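Local atomic coordinates of 3-keto-5-aminohexanoate cleavage enzyme (Ralstonia eutropha, PDB entry 3C6C), a protein that probably acts as a metal-dependent 3-keto-5-aminohexanoate cleavage enzyme, a TIM-barrel member of the beta-keto acid cleavage family that holds nickel in this crystal. Residues A[266-271]-A[278-283]; A[29-34]-A[42-47]; A[272-277]-A[286-291]; A[67-72]-A[76-81]. One frame throughout, in Å; residues are numbered along the deposited sequence.

Contact 1. Residues A[266-271]-A[278-283]. With NI (nickel (II) ion), chain B.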
loop_
_atom_site.group_PDB
_atom_site.type_symbol
_atom_site.label_atom_id
_atom_site.label_comp_id
_atom_site.label_asym_id
_atom_site.label_seq_id
_atom_site.Cartn_x
_atom_site.Cartn_y
_atom_site.Cartn_z
ATOM N N VAL A 266 13.741 21.743 -1.773
ATOM C CA VAL A 266 15.099 21.542 -2.240
ATOM C C VAL A 266 16.051 22.487 -1.530
ATOM O O VAL A 266 15.649 23.214 -0.626
ATOM C CB VAL A 266 15.204 21.673 -3.800
ATOM C CG1 VAL A 266 14.303 20.609 -4.497
ATOM C CG2 VAL A 266 14.897 23.089 -4.325
ATOM N N GLY A 267 17.318 22.453 -1.944
ATOM C CA GLY A 267 18.328 23.335 -1.357
ATOM C C GLY A 267 19.614 22.687 -0.912
ATOM O O GLY A 267 19.687 21.496 -0.696
ATOM N N LEU A 268 20.616 23.545 -0.716
ATOM C CA LEU A 268 21.960 23.111 -0.331
ATOM C C LEU A 268 22.027 22.523 1.087
ATOM O O LEU A 268 22.995 21.846 1.431
ATOM C CB LEU A 268 22.969 24.258 -0.492
ATOM C CG LEU A 268 23.192 24.766 -1.913
ATOM C CD1 LEU A 268 24.164 25.952 -1.873
ATOM C CD2 LEU A 268 23.708 23.637 -2.792
ATOM N N GLU A 269 20.998 22.803 1.896
ATOM C CA GLU A 269 20.882 22.192 3.218
ATOM C C GLU A 269 20.836 20.668 3.089
ATOM O O GLU A 269 21.341 19.927 3.940
ATOM C CB GLU A 269 19.635 22.699 3.970
ATOM C CG GLU A 269 19.369 21.947 5.257
ATOM C CD GLU A 269 18.438 22.700 6.196
ATOM O OE1 GLU A 269 18.204 23.912 6.005
ATOM O OE2 GLU A 269 17.930 22.064 7.128
ATOM N N ASP A 270 20.245 20.207 1.992
ATOM C CA ASP A 270 19.888 18.792 1.802
ATOM C C ASP A 270 20.731 18.043 0.764
ATOM O O ASP A 270 20.790 16.826 0.777
ATOM C CB ASP A 270 18.422 18.648 1.386
ATOM C CG ASP A 270 17.464 19.246 2.374
ATOM O OD1 ASP A 270 17.770 19.244 3.597
ATOM O OD2 ASP A 270 16.382 19.716 1.920
ATOM N N ASN A 271 21.351 18.800 -0.127
ATOM C CA ASN A 271 22.084 18.266 -1.258
ATOM C C ASN A 271 22.974 19.319 -1.863
ATOM O O ASN A 271 22.501 20.393 -2.199
ATOM C CB ASN A 271 21.091 17.797 -2.336
ATOM C CG ASN A 271 21.773 17.494 -3.653
ATOM O OD1 ASN A 271 22.805 16.810 -3.692
ATOM N ND2 ASN A 271 21.199 17.981 -4.725
ATOM N N VAL A 278 29.273 17.590 -9.653
ATOM C CA VAL A 278 29.068 19.018 -9.991
ATOM C C VAL A 278 28.255 19.715 -8.916
ATOM O O VAL A 278 27.128 19.348 -8.703
ATOM C CB VAL A 278 28.285 19.189 -11.318
ATOM C CG1 VAL A 278 28.086 20.650 -11.660
ATOM C CG2 VAL A 278 29.000 18.455 -12.464
ATOM N N PHE A 279 28.845 20.714 -8.261
ATOM C CA PHE A 279 28.138 21.467 -7.227
ATOM C C PHE A 279 27.042 22.374 -7.821
ATOM O O PHE A 279 27.185 22.936 -8.906
ATOM C CB PHE A 279 29.102 22.326 -6.397
ATOM C CG PHE A 279 30.041 21.525 -5.543
ATOM C CD1 PHE A 279 29.553 20.669 -4.571
ATOM C CD2 PHE A 279 31.413 21.594 -5.735
ATOM C CE1 PHE A 279 30.408 19.951 -3.764
ATOM C CE2 PHE A 279 32.270 20.845 -4.939
ATOM C CZ PHE A 279 31.772 20.038 -3.958
ATOM N N ALA A 280 25.963 22.468 -7.062
ATOM C CA ALA A 280 24.795 23.320 -7.369
ATOM C C ALA A 280 24.790 24.635 -6.602
ATOM O O ALA A 280 25.345 24.765 -5.507
ATOM C CB ALA A 280 23.482 22.568 -7.053
ATOM N N THR A 281 24.114 25.610 -7.192
ATOM C CA THR A 281 23.579 26.729 -6.419
ATOM C C THR A 281 22.128 26.427 -6.000
ATOM O O THR A 281 21.438 25.596 -6.591
ATOM C CB THR A 281 23.580 28.059 -7.223
ATOM O OG1 THR A 281 22.552 28.006 -8.235
ATOM C CG2 THR A 281 25.009 28.389 -7.846
ATOM N N ASN A 282 21.651 27.153 -4.999
ATOM C CA ASN A 282 20.256 27.040 -4.569
ATOM C C ASN A 282 19.324 27.363 -5.715
ATOM O O ASN A 282 18.371 26.640 -5.959
ATOM C CB ASN A 282 19.948 27.915 -3.364
ATOM C CG ASN A 282 20.420 27.293 -2.068
ATOM O OD1 ASN A 282 19.884 26.275 -1.631
ATOM N ND2 ASN A 282 21.423 27.914 -1.441
ATOM N N GLY A 283 19.648 28.407 -6.468
ATOM C CA GLY A 283 18.837 28.792 -7.625
ATOM C C GLY A 283 18.691 27.700 -8.649
ATOM O O GLY A 283 17.621 27.463 -9.217
HETATM NI NI NI B . 16.673 22.803 8.772
HETATM O O HOH W 1 17.798 21.140 9.643
HETATM O O HOH W 2 15.646 22.772 10.604
HETATM O O HOH W 3 15.051 21.079 8.398
#

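Contact 2. Residues A[29-34]-A[42-47]. With EDO (1,2-ethanediol), chain F.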
loop_
_atom_site.group_PDB
_atom_site.type_symbol
_atom_site.label_atom_id
_atom_site.label_comp_id
_atom_site.label_asym_id
_atom_site.label_seq_id
_atom_site.Cartn_x
_atom_site.Cartn_y
_atom_site.Cartn_z
ATOM N N ALA A 29 15.738 25.311 1.202
ATOM C CA ALA A 29 16.544 25.193 2.421
ATOM C C ALA A 29 17.964 25.549 2.032
ATOM O O ALA A 29 18.690 24.746 1.482
ATOM C CB ALA A 29 16.466 23.768 3.006
ATOM N N VAL A 30 18.334 26.802 2.296
ATOM C CA VAL A 30 19.470 27.423 1.608
ATOM C C VAL A 30 20.872 27.035 2.117
ATOM O O VAL A 30 21.852 27.155 1.362
ATOM C CB VAL A 30 19.354 28.967 1.525
ATOM C CG1 VAL A 30 18.163 29.366 0.625
ATOM C CG2 VAL A 30 19.263 29.584 2.919
ATOM N N THR A 31 21.002 26.573 3.368
ATOM C CA THR A 31 22.369 26.261 3.855
ATOM C C THR A 31 22.457 25.142 4.902
ATOM O O THR A 31 23.356 24.323 4.872
ATOM C CB THR A 31 23.105 27.564 4.340
ATOM O OG1 THR A 31 24.499 27.273 4.501
ATOM C CG2 THR A 31 22.516 28.150 5.650
ATOM N N GLY A 32 21.551 25.170 5.868
ATOM C CA GLY A 32 21.548 24.198 6.921
ATOM C C GLY A 32 22.722 24.346 7.861
ATOM O O GLY A 32 23.402 25.353 7.879
ATOM N N ASN A 33 22.945 23.287 8.635
ATOM C CA ASN A 33 24.042 23.284 9.622
ATOM C C ASN A 33 24.931 22.034 9.545
ATOM O O ASN A 33 25.793 21.833 10.381
ATOM C CB ASN A 33 23.522 23.501 11.041
ATOM C CG ASN A 33 23.336 25.002 11.391
ATOM O OD1 ASN A 33 22.332 25.375 11.991
ATOM N ND2 ASN A 33 24.270 25.855 10.956
ATOM N N ALA A 34 24.734 21.204 8.525
ATOM C CA ALA A 34 25.691 20.113 8.253
ATOM C C ALA A 34 27.075 20.726 7.985
ATOM O O ALA A 34 27.196 21.818 7.463
ATOM C CB ALA A 34 25.230 19.247 7.076
ATOM N N SER A 42 30.670 28.213 -3.349
ATOM C CA SER A 42 29.678 29.266 -3.083
ATOM C C SER A 42 28.733 28.912 -1.950
ATOM O O SER A 42 27.630 29.426 -1.867
ATOM C CB SER A 42 28.860 29.626 -4.344
ATOM O OG SER A 42 28.152 28.510 -4.851
HETATM N N MSE A 43 29.188 28.065 -1.046
HETATM C CA MSE A 43 28.363 27.681 0.105
HETATM C C MSE A 43 27.972 28.944 0.898
HETATM O O MSE A 43 28.861 29.729 1.218
HETATM C CB MSE A 43 29.105 26.717 1.019
HETATM C CG MSE A 43 28.199 26.016 1.980
HETATM SE SE MSE A 43 26.986 24.784 1.068
HETATM C CE MSE A 43 25.821 24.494 2.460
ATOM N N PRO A 44 26.658 29.152 1.205
ATOM C CA PRO A 44 26.300 30.353 2.000
ATOM C C PRO A 44 26.684 30.230 3.467
ATOM O O PRO A 44 26.147 29.380 4.202
ATOM C CB PRO A 44 24.771 30.445 1.851
ATOM C CG PRO A 44 24.420 29.569 0.671
ATOM C CD PRO A 44 25.449 28.482 0.662
ATOM N N ILE A 45 27.614 31.085 3.884
ATOM C CA ILE A 45 28.147 31.017 5.252
ATOM C C ILE A 45 27.775 32.220 6.111
ATOM O O ILE A 45 27.289 32.073 7.229
ATOM C CB ILE A 45 29.680 30.878 5.259
ATOM C CG1 ILE A 45 30.133 29.591 4.522
ATOM C CG2 ILE A 45 30.238 30.900 6.712
ATOM C CD1 ILE A 45 29.528 28.341 5.001
ATOM N N THR A 46 28.085 33.398 5.591
ATOM C CA THR A 46 27.785 34.680 6.300
ATOM C C THR A 46 26.305 35.024 6.182
ATOM O O THR A 46 25.627 34.518 5.271
ATOM C CB THR A 46 28.572 35.865 5.724
ATOM O OG1 THR A 46 28.136 36.138 4.378
ATOM C CG2 THR A 46 30.096 35.602 5.768
ATOM N N PRO A 47 25.781 35.876 7.084
ATOM C CA PRO A 47 24.388 36.245 6.917
ATOM C C PRO A 47 24.062 36.884 5.550
ATOM O O PRO A 47 22.971 36.695 5.010
ATOM C CB PRO A 47 24.163 37.220 8.087
ATOM C CG PRO A 47 25.056 36.658 9.163
ATOM C CD PRO A 47 26.297 36.271 8.412
HETATM C C1 EDO F . 29.119 25.705 -7.871
HETATM O O1 EDO F . 30.032 25.595 -8.981
HETATM C C2 EDO F . 28.254 26.944 -8.020
HETATM O O2 EDO F . 28.860 28.033 -7.312
#

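Contact 3. Residues A[272-277]-A[286-291]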
loop_
_atom_site.group_PDB
_atom_site.type_symbol
_atom_site.label_atom_id
_atom_site.label_comp_id
_atom_site.label_asym_id
_atom_site.label_seq_id
_atom_site.Cartn_x
_atom_site.Cartn_y
_atom_site.Cartn_z
ATOM N N LEU A 272 24.265 19.009 -2.004
ATOM C CA LEU A 272 25.213 19.963 -2.589
ATOM C C LEU A 272 25.355 19.923 -4.119
ATOM O O LEU A 272 25.956 20.818 -4.721
ATOM C CB LEU A 272 26.600 19.759 -1.969
ATOM C CG LEU A 272 26.733 19.961 -0.453
ATOM C CD1 LEU A 272 28.232 19.874 -0.088
ATOM C CD2 LEU A 272 26.150 21.273 0.033
ATOM N N TYR A 273 24.815 18.877 -4.740
ATOM C CA TYR A 273 25.147 18.539 -6.133
ATOM C C TYR A 273 24.019 18.667 -7.147
ATOM O O TYR A 273 22.900 18.198 -6.946
ATOM C CB TYR A 273 25.710 17.112 -6.208
ATOM C CG TYR A 273 26.972 16.932 -5.415
ATOM C CD1 TYR A 273 28.200 17.278 -5.952
ATOM C CD2 TYR A 273 26.929 16.436 -4.122
ATOM C CE1 TYR A 273 29.367 17.113 -5.212
ATOM C CE2 TYR A 273 28.079 16.271 -3.385
ATOM C CZ TYR A 273 29.285 16.599 -3.936
ATOM O OH TYR A 273 30.416 16.434 -3.156
ATOM N N LEU A 274 24.378 19.277 -8.274
ATOM C CA LEU A 274 23.431 19.453 -9.380
ATOM C C LEU A 274 23.390 18.119 -10.096
ATOM O O LEU A 274 22.344 17.620 -10.496
ATOM C CB LEU A 274 23.872 20.587 -10.303
ATOM C CG LEU A 274 22.867 20.978 -11.379
ATOM C CD1 LEU A 274 21.577 21.514 -10.763
ATOM C CD2 LEU A 274 23.511 21.986 -12.351
ATOM N N SER A 275 24.575 17.558 -10.215
ATOM C CA SER A 275 24.787 16.226 -10.764
ATOM C C SER A 275 26.040 15.624 -10.220
ATOM O O SER A 275 26.751 16.228 -9.419
ATOM C CB SER A 275 24.851 16.244 -12.301
ATOM O OG SER A 275 25.886 17.068 -12.797
ATOM N N ARG A 276 26.325 14.420 -10.680
ATOM C CA ARG A 276 27.482 13.689 -10.150
ATOM C C ARG A 276 28.752 14.517 -10.347
ATOM O O ARG A 276 29.142 14.854 -11.466
ATOM C CB ARG A 276 27.619 12.286 -10.779
ATOM N N GLY A 277 29.372 14.849 -9.223
ATOM C CA GLY A 277 30.607 15.606 -9.192
ATOM C C GLY A 277 30.494 17.089 -9.512
ATOM O O GLY A 277 31.514 17.774 -9.648
ATOM N N VAL A 286 16.278 25.034 -7.339
ATOM C CA VAL A 286 14.915 25.543 -7.444
ATOM C C VAL A 286 14.448 25.472 -8.893
ATOM O O VAL A 286 13.327 25.075 -9.189
ATOM C CB VAL A 286 14.777 26.997 -6.890
ATOM C CG1 VAL A 286 13.386 27.553 -7.213
ATOM C CG2 VAL A 286 15.009 27.056 -5.337
ATOM N N GLU A 287 15.320 25.865 -9.813
ATOM C CA GLU A 287 14.960 25.906 -11.239
ATOM C C GLU A 287 14.633 24.517 -11.744
ATOM O O GLU A 287 13.646 24.290 -12.460
ATOM C CB GLU A 287 16.098 26.504 -12.059
ATOM C CG GLU A 287 15.865 26.463 -13.542
ATOM C CD GLU A 287 17.065 27.025 -14.323
ATOM O OE1 GLU A 287 18.199 27.042 -13.765
ATOM O OE2 GLU A 287 16.858 27.442 -15.487
ATOM N N ARG A 288 15.416 23.554 -11.296
ATOM C CA ARG A 288 15.243 22.152 -11.732
ATOM C C ARG A 288 13.906 21.600 -11.251
ATOM O O ARG A 288 13.165 20.978 -12.003
ATOM C CB ARG A 288 16.409 21.264 -11.264
ATOM C CG ARG A 288 16.205 19.754 -11.463
ATOM C CD ARG A 288 17.554 19.010 -11.536
ATOM N NE ARG A 288 18.317 19.604 -12.627
ATOM C CZ ARG A 288 19.529 19.238 -13.021
ATOM N NH1 ARG A 288 20.188 18.278 -12.396
ATOM N NH2 ARG A 288 20.087 19.867 -14.045
ATOM N N ALA A 289 13.607 21.865 -9.988
ATOM C CA ALA A 289 12.369 21.376 -9.344
ATOM C C ALA A 289 11.139 22.012 -10.015
ATOM O O ALA A 289 10.133 21.367 -10.328
ATOM C CB ALA A 289 12.412 21.671 -7.807
ATOM N N ARG A 290 11.288 23.297 -10.285
ATOM C CA ARG A 290 10.215 24.088 -10.929
ATOM C C ARG A 290 9.883 23.554 -12.315
ATOM O O ARG A 290 8.703 23.393 -12.695
ATOM C CB ARG A 290 10.565 25.576 -10.957
ATOM C CG ARG A 290 9.554 26.407 -11.724
ATOM C CD ARG A 290 9.906 27.850 -11.609
ATOM N NE ARG A 290 9.151 28.643 -12.565
ATOM C CZ ARG A 290 9.335 29.940 -12.756
ATOM N NH1 ARG A 290 10.221 30.601 -12.027
ATOM N NH2 ARG A 290 8.604 30.580 -13.653
ATOM N N THR A 291 10.939 23.247 -13.058
ATOM C CA THR A 291 10.805 22.675 -14.399
ATOM C C THR A 291 10.049 21.341 -14.380
ATOM O O THR A 291 9.128 21.106 -15.163
ATOM C CB THR A 291 12.176 22.539 -15.085
ATOM O OG1 THR A 291 12.713 23.849 -15.316
ATOM C CG2 THR A 291 12.048 21.786 -16.419
#

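Contact 4. Residues A[67-72]-A[76-81]. With NI (nickel (II) ion), chain B.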
loop_
_atom_site.group_PDB
_atom_site.type_symbol
_atom_site.label_atom_id
_atom_site.label_comp_id
_atom_site.label_asym_id
_atom_site.label_seq_id
_atom_site.Cartn_x
_atom_site.Cartn_y
_atom_site.Cartn_z
ATOM N N ILE A 67 15.801 28.770 6.636
ATOM C CA ILE A 67 17.027 29.454 7.040
ATOM C C ILE A 67 17.634 28.923 8.345
ATOM O O ILE A 67 16.950 28.745 9.366
ATOM C CB ILE A 67 16.711 30.971 7.228
ATOM C CG1 ILE A 67 16.349 31.618 5.894
ATOM C CG2 ILE A 67 17.857 31.714 7.947
ATOM C CD1 ILE A 67 15.521 32.905 6.094
ATOM N N HIS A 68 18.908 28.603 8.223
ATOM C CA HIS A 68 19.830 28.398 9.346
ATOM C C HIS A 68 20.873 29.493 9.245
ATOM O O HIS A 68 21.034 30.141 8.216
ATOM C CB HIS A 68 20.608 27.083 9.239
ATOM C CG HIS A 68 19.808 25.849 9.512
ATOM N ND1 HIS A 68 20.095 24.993 10.552
ATOM C CD2 HIS A 68 18.774 25.297 8.841
ATOM C CE1 HIS A 68 19.241 23.988 10.535
ATOM N NE2 HIS A 68 18.425 24.149 9.508
ATOM N N VAL A 69 21.605 29.662 10.327
ATOM C CA VAL A 69 22.798 30.519 10.335
ATOM C C VAL A 69 24.008 29.685 10.708
ATOM O O VAL A 69 23.883 28.606 11.295
ATOM C CB VAL A 69 22.661 31.749 11.302
ATOM C CG1 VAL A 69 21.573 32.677 10.769
ATOM C CG2 VAL A 69 22.417 31.325 12.751
ATOM N N ARG A 70 25.169 30.169 10.276
ATOM C CA ARG A 70 26.441 29.509 10.507
ATOM C C ARG A 70 27.414 30.467 11.180
ATOM O O ARG A 70 27.312 31.696 11.048
ATOM C CB ARG A 70 27.030 29.022 9.169
ATOM C CG ARG A 70 26.305 27.837 8.549
ATOM C CD ARG A 70 26.911 27.443 7.184
ATOM N NE ARG A 70 26.190 26.305 6.620
ATOM C CZ ARG A 70 26.510 25.029 6.809
ATOM N NH1 ARG A 70 27.552 24.695 7.576
ATOM N NH2 ARG A 70 25.774 24.073 6.257
ATOM N N ASP A 71 28.355 29.909 11.917
ATOM C CA ASP A 71 29.424 30.747 12.478
ATOM C C ASP A 71 30.168 31.401 11.324
ATOM O O ASP A 71 30.768 30.685 10.528
ATOM C CB ASP A 71 30.396 29.908 13.303
ATOM C CG ASP A 71 31.545 30.737 13.878
ATOM O OD1 ASP A 71 32.126 31.594 13.172
ATOM O OD2 ASP A 71 31.842 30.523 15.057
ATOM N N PRO A 72 30.126 32.750 11.240
ATOM C CA PRO A 72 30.452 33.469 10.010
ATOM C C PRO A 72 31.886 33.287 9.693
ATOM O O PRO A 72 32.314 33.571 8.584
ATOM C CB PRO A 72 30.181 34.938 10.334
ATOM C CG PRO A 72 29.335 34.943 11.546
ATOM C CD PRO A 72 29.584 33.645 12.276
ATOM N N GLY A 76 30.750 26.631 10.681
ATOM C CA GLY A 76 30.138 25.734 11.675
ATOM C C GLY A 76 28.751 26.146 12.144
ATOM O O GLY A 76 28.253 27.226 11.862
ATOM N N GLY A 77 28.134 25.243 12.882
ATOM C CA GLY A 77 26.785 25.469 13.423
ATOM C C GLY A 77 26.707 26.672 14.325
ATOM O O GLY A 77 27.634 27.011 15.058
ATOM N N SER A 78 25.583 27.362 14.211
ATOM C CA SER A 78 25.297 28.481 15.098
ATOM C C SER A 78 23.812 28.618 15.316
ATOM O O SER A 78 23.011 28.274 14.466
ATOM C CB SER A 78 25.819 29.795 14.508
ATOM O OG SER A 78 25.609 30.878 15.421
ATOM N N ARG A 79 23.472 29.143 16.482
ATOM C CA ARG A 79 22.106 29.576 16.743
ATOM C C ARG A 79 22.058 31.017 17.283
ATOM O O ARG A 79 21.106 31.409 17.936
ATOM C CB ARG A 79 21.384 28.618 17.693
ATOM C CG ARG A 79 22.060 28.333 18.993
ATOM C CD ARG A 79 21.162 27.401 19.807
ATOM N NE ARG A 79 21.802 26.990 21.047
ATOM C CZ ARG A 79 21.782 27.711 22.162
ATOM N NH1 ARG A 79 21.139 28.875 22.183
ATOM N NH2 ARG A 79 22.375 27.256 23.261
ATOM N N ASP A 80 23.077 31.790 16.951
ATOM C CA ASP A 80 23.181 33.209 17.406
ATOM C C ASP A 80 22.020 34.054 16.880
ATOM O O ASP A 80 21.908 34.253 15.686
ATOM C CB ASP A 80 24.514 33.805 16.950
ATOM C CG ASP A 80 24.739 35.211 17.484
ATOM O OD1 ASP A 80 23.823 35.756 18.145
ATOM O OD2 ASP A 80 25.840 35.739 17.247
ATOM N N PRO A 81 21.163 34.576 17.772
ATOM C CA PRO A 81 19.991 35.355 17.334
ATOM C C PRO A 81 20.376 36.597 16.518
ATOM O O PRO A 81 19.602 37.067 15.679
ATOM C CB PRO A 81 19.322 35.778 18.661
ATOM C CG PRO A 81 19.721 34.699 19.629
ATOM C CD PRO A 81 21.153 34.342 19.230
HETATM NI NI NI B . 16.673 22.803 8.772
HETATM O O HOH W 4 21.139 27.774 12.526
HETATM O O HOH W 1 17.798 21.140 9.643
HETATM O O HOH W 2 15.646 22.772 10.604
HETATM O O HOH W 3 15.051 21.079 8.398
#

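Contact 1. Residues A[266-271]-A[278-283]
Gly267 and Asn282 come within 5.3 Å, CA to CA, where the loop after strand 264-266 of the TIM barrel passes the first turn of helix 282-295. The Asn282 amide makes the polar join. Its OD1 accepts the backbone N-H of Leu268 at 3.0 Å and 162°, the donor standing 31° out of the carbonyl plane. The other end of the amide is used too, since ND2 donates to Val30 O; an asparagine suits the spot because one flat group both accepts and donates. Gly267 lies against this oxygen, CA to Asn282 OD1 3.3 Å, and its phi of 131° is one that glycine, lacking CB, adopts without strain.

Leu268 spreads its two methyls over the opposing segment. With CG beside the backbone N, Leu268 CD1 rests 3.4 Å from Asn282 ND2, while Leu268 CD2 lies 3.4 Å from Ala280 O, an oxygen that also accepts from His40 NE2. Ahead of the helix, Thr281 serves as N-cap through OG1 to Gln284 N. The same loop delivers the metal ligand: the Glu269 chain runs out extended, and its OE2 binds nickel at 2.2 Å.

Contact 2. Residues A[29-34]-A[42-47]
Thr31 and Pro44 meet in a buried loop-to-loop contact within the beta-alpha loop that leads from strand 23-29 of the TIM barrel to helix 47-60. The loop leaves the strand, makes an excursion, and is drawn back on itself just before the helix begins. One hydrogen bond closes it: Thr31 OG1 donates to the backbone oxygen of Pro44 at 2.7 Å, lying in the carbonyl plane with a C=O...donor angle of 150°. A chi1 of -167° swings the hydroxyl opposite the backbone N and out across the gap. Threonine suits a buried place like this, since its hydroxyl satisfies a main-chain oxygen while the rest of the side chain packs on Ile50 of the helix.

The Pro44 ring fills the space beside the bond. Its CG sits 3.6 Å from Val30 O, and the ring also packs on Ile50 and Ala53, so a rigid apolar wedge lies between the 29-34 arm of the loop and helix 47-60. Met43, present as selenomethionine, bends at chi2 (67°) and carries its methyl CE to Thr31, 3.5 Å from Thr31 O and 3.7 Å from Thr31 OG1. Thr46 then N-caps helix 47-60. Nearer solvent, Ser42 OG shares a hydrogen bond of 2.6 Å with O2 of a bound 1,2-ethanediol, probably from the crystallisation liquor.

Contact 3. Residues A[272-277]-A[286-291]
Leu274 and Arg288 account for nearly all of this small contact, in which the loop between strands 264-266 and 278-279 reaches helix 282-295 on the outside of the TIM barrel. The leucine lays a methyl over a flat charged group: Leu274 CD1 stands 3.7 Å above the guanidinium plane of Arg288, over its centre, and 3.8 Å from CZ. Leu274 CG follows at 3.9 Å from Arg288 NH1. Coming from the helix, the arginine runs out extended as far as CD and then bends at chi3 (-57°), which brings the guanidinium beneath the leucine.

Leu274 O is also near, 2.9 Å from Arg288 NH1, but the angle is too poor for a hydrogen bond. The chain turns a corner at Leu274, and with Ser275 it forms a classic beta bulge facing Val278. Leu274 also touches Ala280, while Arg288 packs on Met251 and on His295 of the second subunit, so the helix face lies close to a subunit boundary.

A leucine methyl suits the flat face, since the guanidinium N-H groups point outward in the plane of the group. The attraction is mainly dispersive; it belongs to one of two Arg288 conformers and may be only partly occupied.

Contact 4. Residues A[67-72]-A[76-81]
Arg70 and Gly76 face each other near the turn of a beta hairpin, in which barrel strand 64-70 is followed by the short, loosely bonded strand 77-78. From the start the arginine side chain brushes this turn: Arg70 CB lies 3.5 Å from Gly76 O, and CG is close to the same oxygen. Beyond CG the chain runs straight, chi2 and chi3 both near 180°, and leaves the hairpin; CD passes along Ile45. At the tip NH1 is bonded to Gly75 O and Ala34 O, and NH2 to Thr31 O. A long side chain with several N-H donors suits a site where carbonyl oxygens of two loops converge.

The Gly76 oxygen has its own donor. Asp71 N donates to Gly76 O at 2.7 Å and 162°, the one direct hydrogen bond between 67-72 and 76-81. Ser78 turns CB to within 3.6 Å of Asp71 N, and its OG accepts from Asp80 N at 3.1 Å in an ST turn. Farther along, Val69 CG2 packs 3.6 Å from Ser78 O, and a water lies between the chains, 2.9 Å from Val69 N and 2.7 Å from Ser78 O. His68, just before, binds nickel through NE2 at 2.3 Å.

One direct backbone hydrogen bond and a bridging water thus join the two segments, while the Arg70 guanidinium links the hairpin turn, through Gly75 O, to loop 29-34; these carbonyls probably stabilise its positive charge.

Contacts 1 and 4 lie with centres about 18 Å apart yet meet at the nickel ion: Glu269 OE2 of the first stands 3.2 Å from His68 NE2 of the second, and His66 with three waters completes six ligands. Contact 2 touches both, its centre about 10 Å from that of contact 1 and about 9 Å from that of contact 4. It ties to contact 1 through Ala29 N and Val266 O (2.8 Å), and Asn33 OD1 lies 2.7 Å from His68 ND1, a probable second-shell hydrogen bond that probably helps orient the metal ligand. Contact 3 shares helix 282-295 with contact 1, bonded by Ala280 N to Leu272 O, but its centre is about 25 Å from that of contact 4.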